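Local coordinates for GCN5-related N-acetyltransferase (Sphaerobacter thermophilus, PDB 3TT2), which probably transfers an acyl group, most likely acetyl, to an acceptor that has not been identified, at residues Met156-Asp161 with Val280-Glu284; Lys218-Leu222 with Val274-Arg278. All blocks are in the same frame, centred on the assembly; numbering follows the deposited sequence.

From the N terminus, the chain reaches 156-161 at the end of strand 148-159, in the first GNAT-family region, and 119 residues later pairs it with 280-284 of strand 282-290, in the second: contact 1 closes this long loop. Contact 2 closes a shorter loop wholly within it, where 218-222, between helix 206-213 and strand 223-228, meets 274-278 at the C-terminal end of helix 263-278. A short turn leads from that helix into strand 282-290. Centres 13 Å apart, the contacts meet at Tyr275: Tyr275 O probably accepts a hydrogen bond from Val280 N (2.9 Å), and Tyr275 CD2 packs 3.6 Å from Val283 CG2.

Contact 1: Met156-Asp161 with Val280-Glu284; sequences MAITLD and VREVE
The end of strand 148-159 pairs with the start of strand 282-290, although the two segments are 119 residues apart at their closest ends. Paired residues are extended; Arg281 (phi/psi -79/-42) and Asp161 (-102/-7) leave the beta region. The axes approach to 4.7 Å, antiparallel at 164°. Ile158 and Val283 form the hydrogen-bonded pair (Ile158 N to Val283 O 2.8 Å, Val283 N to Ile158 O 3.0 Å), flanked by non-hydrogen-bonded pairs Ala157-Glu284 and Thr159-Glu282. Next, Leu160 N donates to Arg281 O (2.6 Å), and a water bridges Leu160 O and, weakly, Val280 O. Ile158 and Val283, both t, share one face, Ile158 CG2 3.8 Å from Val283 CB; Phe272 and Tyr275 of helix 263-278 pack there. On the opposite face, Glu284 has its salt bridge with Lys307. Arg281 (chi1 t) meets Asp161 (chi1 m): Arg281 NE to Asp161 OD1 is 2.7 Å, Arg281 NH2 to Asp161 OD2 3.3 Å. Arg281 NH1 and Glu282 OE2, 3.7 Å apart, are a long ion pair, the oxygen well out of the guanidinium plane. Backbone bonding thus joins two GNAT-family regions, and a bidentate salt bridge extends the link.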
loop_
_atom_site.group_PDB
_atom_site.type_symbol
_atom_site.label_atom_id
_atom_site.label_comp_id
_atom_site.label_asym_id
_atom_site.label_seq_id
_atom_site.Cartn_x
_atom_site.Cartn_y
_atom_site.Cartn_z
HETATM N N MSE A 156 -6.335 -7.965 2.462
HETATM C CA MSE A 156 -7.237 -9.072 2.154
HETATM C C MSE A 156 -6.625 -9.875 1.027
HETATM O O MSE A 156 -5.921 -9.334 0.183
HETATM C CB MSE A 156 -8.626 -8.562 1.765
HETATM C CG MSE A 156 -9.228 -7.623 2.784
HETATM SE SE MSE A 156 -9.438 -8.312 4.633
HETATM C CE MSE A 156 -10.810 -9.691 4.359
ATOM N N ALA A 157 -6.832 -11.177 1.042
ATOM C CA ALA A 157 -6.289 -12.011 -0.020
ATOM C C ALA A 157 -7.342 -13.009 -0.467
ATOM O O ALA A 157 -8.280 -13.312 0.278
ATOM C CB ALA A 157 -5.088 -12.704 0.470
ATOM N N ILE A 158 -7.227 -13.471 -1.706
ATOM C CA ILE A 158 -8.094 -14.557 -2.171
ATOM C C ILE A 158 -7.388 -15.440 -3.199
ATOM O O ILE A 158 -6.726 -14.938 -4.104
ATOM C CB ILE A 158 -9.442 -14.037 -2.744
ATOM C CG1 ILE A 158 -10.393 -15.211 -2.974
ATOM C CG2 ILE A 158 -9.223 -13.215 -4.010
ATOM C CD1 ILE A 158 -11.714 -14.856 -3.618
ATOM N N THR A 159 -7.574 -16.751 -3.088
ATOM C CA THR A 159 -6.895 -17.718 -3.937
ATOM C C THR A 159 -7.948 -18.306 -4.835
ATOM O O THR A 159 -8.915 -18.875 -4.329
ATOM C CB THR A 159 -6.366 -18.844 -3.088
ATOM O OG1 THR A 159 -5.219 -18.397 -2.372
ATOM C CG2 THR A 159 -5.960 -20.013 -3.928
ATOM N N LEU A 160 -7.826 -18.164 -6.156
ATOM C CA LEU A 160 -8.926 -18.654 -6.940
ATOM C C LEU A 160 -8.544 -19.940 -7.600
ATOM O O LEU A 160 -8.106 -19.930 -8.756
ATOM C CB LEU A 160 -9.108 -17.638 -8.060
ATOM C CG LEU A 160 -9.424 -16.183 -7.666
ATOM C CD1 LEU A 160 -9.124 -15.194 -8.781
ATOM C CD2 LEU A 160 -10.879 -15.980 -7.210
ATOM N N ASP A 161 -8.890 -21.063 -6.965
ATOM C CA ASP A 161 -8.625 -22.368 -7.553
ATOM C C ASP A 161 -9.909 -22.901 -8.132
ATOM O O ASP A 161 -9.909 -23.926 -8.784
ATOM C CB ASP A 161 -8.094 -23.354 -6.507
ATOM C CG ASP A 161 -6.672 -23.060 -6.077
ATOM O OD1 ASP A 161 -5.939 -22.456 -6.894
ATOM O OD2 ASP A 161 -6.300 -23.449 -4.931
ATOM N N VAL A 280 -5.182 -16.166 -13.104
ATOM C CA VAL A 280 -4.438 -15.581 -11.982
ATOM C C VAL A 280 -4.882 -16.220 -10.675
ATOM O O VAL A 280 -6.063 -16.202 -10.338
ATOM C CB VAL A 280 -4.587 -14.065 -11.900
ATOM C CG1 VAL A 280 -4.025 -13.563 -10.606
ATOM C CG2 VAL A 280 -3.878 -13.408 -13.064
ATOM N N ARG A 281 -3.940 -16.806 -9.947
ATOM C CA ARG A 281 -4.306 -17.589 -8.784
ATOM C C ARG A 281 -4.620 -16.722 -7.577
ATOM O O ARG A 281 -5.583 -16.978 -6.863
ATOM C CB ARG A 281 -3.223 -18.611 -8.453
ATOM C CG ARG A 281 -3.549 -19.442 -7.246
ATOM C CD ARG A 281 -3.056 -20.846 -7.408
ATOM N NE ARG A 281 -3.471 -21.696 -6.291
ATOM C CZ ARG A 281 -2.749 -21.876 -5.193
ATOM N NH1 ARG A 281 -1.581 -21.255 -5.067
ATOM N NH2 ARG A 281 -3.185 -22.683 -4.229
ATOM N N GLU A 282 -3.813 -15.693 -7.358
ATOM C CA GLU A 282 -3.950 -14.909 -6.151
ATOM C C GLU A 282 -4.214 -13.447 -6.435
ATOM O O GLU A 282 -3.526 -12.819 -7.244
ATOM C CB GLU A 282 -2.719 -15.056 -5.263
ATOM C CG GLU A 282 -2.544 -16.458 -4.732
ATOM C CD GLU A 282 -1.197 -16.691 -4.059
ATOM O OE1 GLU A 282 -0.407 -15.724 -3.923
ATOM O OE2 GLU A 282 -0.933 -17.856 -3.664
ATOM N N VAL A 283 -5.236 -12.930 -5.757
ATOM C CA VAL A 283 -5.565 -11.509 -5.738
ATOM C C VAL A 283 -5.547 -10.969 -4.302
ATOM O O VAL A 283 -5.953 -11.638 -3.343
ATOM C CB VAL A 283 -6.932 -11.241 -6.366
ATOM C CG1 VAL A 283 -7.178 -9.742 -6.447
ATOM C CG2 VAL A 283 -7.007 -11.887 -7.752
ATOM N N GLU A 284 -5.036 -9.760 -4.166
ATOM C CA GLU A 284 -4.954 -9.116 -2.883
ATOM C C GLU A 284 -5.431 -7.699 -3.043
ATOM O O GLU A 284 -5.438 -7.154 -4.144
ATOM C CB GLU A 284 -3.512 -9.098 -2.379
ATOM C CG GLU A 284 -2.972 -10.461 -2.004
ATOM C CD GLU A 284 -1.500 -10.434 -1.662
ATOM O OE1 GLU A 284 -0.801 -9.488 -2.085
ATOM O OE2 GLU A 284 -1.043 -11.370 -0.976
HETATM O O HOH W 1 -6.996 -18.659 -11.408
#

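Contact 2: Lys218-Leu222 with Val274-Arg278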
loop_
_atom_site.group_PDB
_atom_site.type_symbol
_atom_site.label_atom_id
_atom_site.label_comp_id
_atom_site.label_asym_id
_atom_site.label_seq_id
_atom_site.Cartn_x
_atom_site.Cartn_y
_atom_site.Cartn_z
ATOM N N LYS A 218 -3.459 -0.234 -20.236
ATOM C CA LYS A 218 -3.092 -1.079 -21.366
ATOM C C LYS A 218 -3.610 -2.504 -21.117
ATOM O O LYS A 218 -3.370 -3.406 -21.916
ATOM C CB LYS A 218 -1.575 -1.081 -21.570
ATOM C CG LYS A 218 -0.994 0.284 -21.944
ATOM C CD LYS A 218 0.512 0.219 -22.286
ATOM C CE LYS A 218 1.344 -0.358 -21.139
ATOM N NZ LYS A 218 2.826 -0.334 -21.383
ATOM N N ASP A 219 -4.296 -2.690 -19.984
ATOM C CA ASP A 219 -4.901 -3.963 -19.578
ATOM C C ASP A 219 -6.291 -3.696 -18.992
ATOM O O ASP A 219 -6.529 -3.943 -17.813
ATOM C CB ASP A 219 -4.036 -4.585 -18.502
ATOM C CG ASP A 219 -4.343 -6.042 -18.263
ATOM O OD1 ASP A 219 -5.378 -6.547 -18.759
ATOM O OD2 ASP A 219 -3.529 -6.688 -17.567
ATOM N N PRO A 220 -7.209 -3.186 -19.821
ATOM C CA PRO A 220 -8.530 -2.705 -19.406
ATOM C C PRO A 220 -9.469 -3.823 -18.962
ATOM O O PRO A 220 -10.491 -3.539 -18.338
ATOM C CB PRO A 220 -9.082 -2.051 -20.671
ATOM C CG PRO A 220 -8.091 -2.355 -21.771
ATOM C CD PRO A 220 -7.124 -3.346 -21.279
ATOM N N GLU A 221 -9.138 -5.065 -19.310
ATOM C CA GLU A 221 -9.930 -6.235 -18.949
ATOM C C GLU A 221 -10.241 -6.228 -17.443
ATOM O O GLU A 221 -11.315 -6.661 -17.011
ATOM C CB GLU A 221 -9.122 -7.487 -19.301
ATOM C CG GLU A 221 -9.834 -8.620 -20.055
ATOM C CD GLU A 221 -8.897 -9.827 -20.310
ATOM O OE1 GLU A 221 -8.285 -9.899 -21.403
ATOM O OE2 GLU A 221 -8.765 -10.703 -19.418
ATOM N N LEU A 222 -9.281 -5.727 -16.663
ATOM C CA LEU A 222 -9.337 -5.681 -15.199
ATOM C C LEU A 222 -9.850 -4.339 -14.607
ATOM O O LEU A 222 -9.873 -4.154 -13.377
ATOM C CB LEU A 222 -7.941 -5.979 -14.637
ATOM C CG LEU A 222 -7.175 -7.265 -14.998
ATOM C CD1 LEU A 222 -5.783 -7.234 -14.388
ATOM C CD2 LEU A 222 -7.922 -8.494 -14.533
ATOM N N VAL A 274 -12.905 -12.348 -13.811
ATOM C CA VAL A 274 -11.962 -12.015 -14.872
ATOM C C VAL A 274 -10.569 -12.579 -14.582
ATOM O O VAL A 274 -9.912 -13.133 -15.471
ATOM C CB VAL A 274 -11.846 -10.507 -15.061
ATOM C CG1 VAL A 274 -10.682 -10.188 -15.959
ATOM C CG2 VAL A 274 -13.137 -9.934 -15.621
ATOM N N TYR A 275 -10.136 -12.444 -13.330
ATOM C CA TYR A 275 -8.850 -12.972 -12.898
ATOM C C TYR A 275 -8.856 -14.477 -12.996
ATOM O O TYR A 275 -7.866 -15.097 -13.417
ATOM C CB TYR A 275 -8.563 -12.605 -11.444
ATOM C CG TYR A 275 -7.965 -11.243 -11.224
ATOM C CD1 TYR A 275 -6.702 -10.929 -11.705
ATOM C CD2 TYR A 275 -8.645 -10.285 -10.499
ATOM C CE1 TYR A 275 -6.149 -9.670 -11.492
ATOM C CE2 TYR A 275 -8.113 -9.039 -10.286
ATOM C CZ TYR A 275 -6.868 -8.726 -10.787
ATOM O OH TYR A 275 -6.344 -7.475 -10.549
ATOM N N TYR A 276 -9.965 -15.069 -12.568
ATOM C CA TYR A 276 -10.024 -16.511 -12.522
ATOM C C TYR A 276 -9.943 -17.059 -13.924
ATOM O O TYR A 276 -9.185 -17.972 -14.192
ATOM C CB TYR A 276 -11.283 -17.025 -11.846
ATOM C CG TYR A 276 -11.411 -18.527 -11.982
ATOM C CD1 TYR A 276 -10.659 -19.391 -11.168
ATOM C CD2 TYR A 276 -12.258 -19.096 -12.940
ATOM C CE1 TYR A 276 -10.757 -20.779 -11.303
ATOM C CE2 TYR A 276 -12.361 -20.483 -13.078
ATOM C CZ TYR A 276 -11.609 -21.306 -12.256
ATOM O OH TYR A 276 -11.708 -22.654 -12.385
ATOM N N ARG A 277 -10.707 -16.495 -14.841
ATOM C CA ARG A 277 -10.744 -17.130 -16.141
ATOM C C ARG A 277 -9.558 -16.695 -17.010
ATOM O O ARG A 277 -9.341 -17.193 -18.105
ATOM C CB ARG A 277 -12.145 -17.038 -16.768
ATOM C CG ARG A 277 -12.449 -15.839 -17.590
ATOM C CD ARG A 277 -13.957 -15.825 -17.830
ATOM N NE ARG A 277 -14.680 -15.201 -16.720
ATOM C CZ ARG A 277 -14.961 -13.901 -16.650
ATOM N NH1 ARG A 277 -14.599 -13.075 -17.634
ATOM N NH2 ARG A 277 -15.608 -13.429 -15.598
ATOM N N ARG A 278 -8.776 -15.781 -16.458
ATOM C CA ARG A 278 -7.446 -15.413 -16.949
ATOM C C ARG A 278 -6.317 -16.322 -16.427
ATOM O O ARG A 278 -5.201 -16.347 -16.969
ATOM C CB ARG A 278 -7.180 -14.006 -16.458
ATOM C CG ARG A 278 -5.991 -13.342 -16.980
ATOM C CD ARG A 278 -6.428 -11.958 -17.340
ATOM N NE ARG A 278 -5.380 -10.977 -17.122
ATOM C CZ ARG A 278 -5.497 -9.698 -17.449
ATOM N NH1 ARG A 278 -6.611 -9.248 -18.023
ATOM N NH2 ARG A 278 -4.497 -8.870 -17.208
#
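Two carboxylates of segment 218-222, whose residues 220-222 form a 3-10 turn, converge on Arg278, near the C-terminal end of helix 263-278 in the second GNAT-family region. Asp219 OD2 accepts from Arg278 NH2 at 2.4 Å, a shortness likely to reflect coordinate error at 2.73 Å resolution, not exceptional strength. Asp219 OD1 takes a bond from Arg278 NH1 (3.1 Å) and a weak one from Arg278 NH2 (2.9 Å). Arg278 NH1 also donates to Glu221 OE2 (3.0 Å). Leu222 CD1, 3.5 Å from Arg278 NH2, covers one guanidinium face. Arg278 NE has a long, weak ion pair with Glu242, and a bound MES, probably from the crystallisation liquor, lies about 4 Å from the side chain. Leu222 CD2 packs against Val274 CG1 (3.5 Å) and, as a CH-pi contact, over the Tyr275 ring, 3.9 Å from its centroid. Tyr275 OH is satisfied by Gln241 O. If both carboxylates are ionised, the three-residue network is formally -1, and Leu222 couples it to apolar packing between the 3-10 segment and the helix.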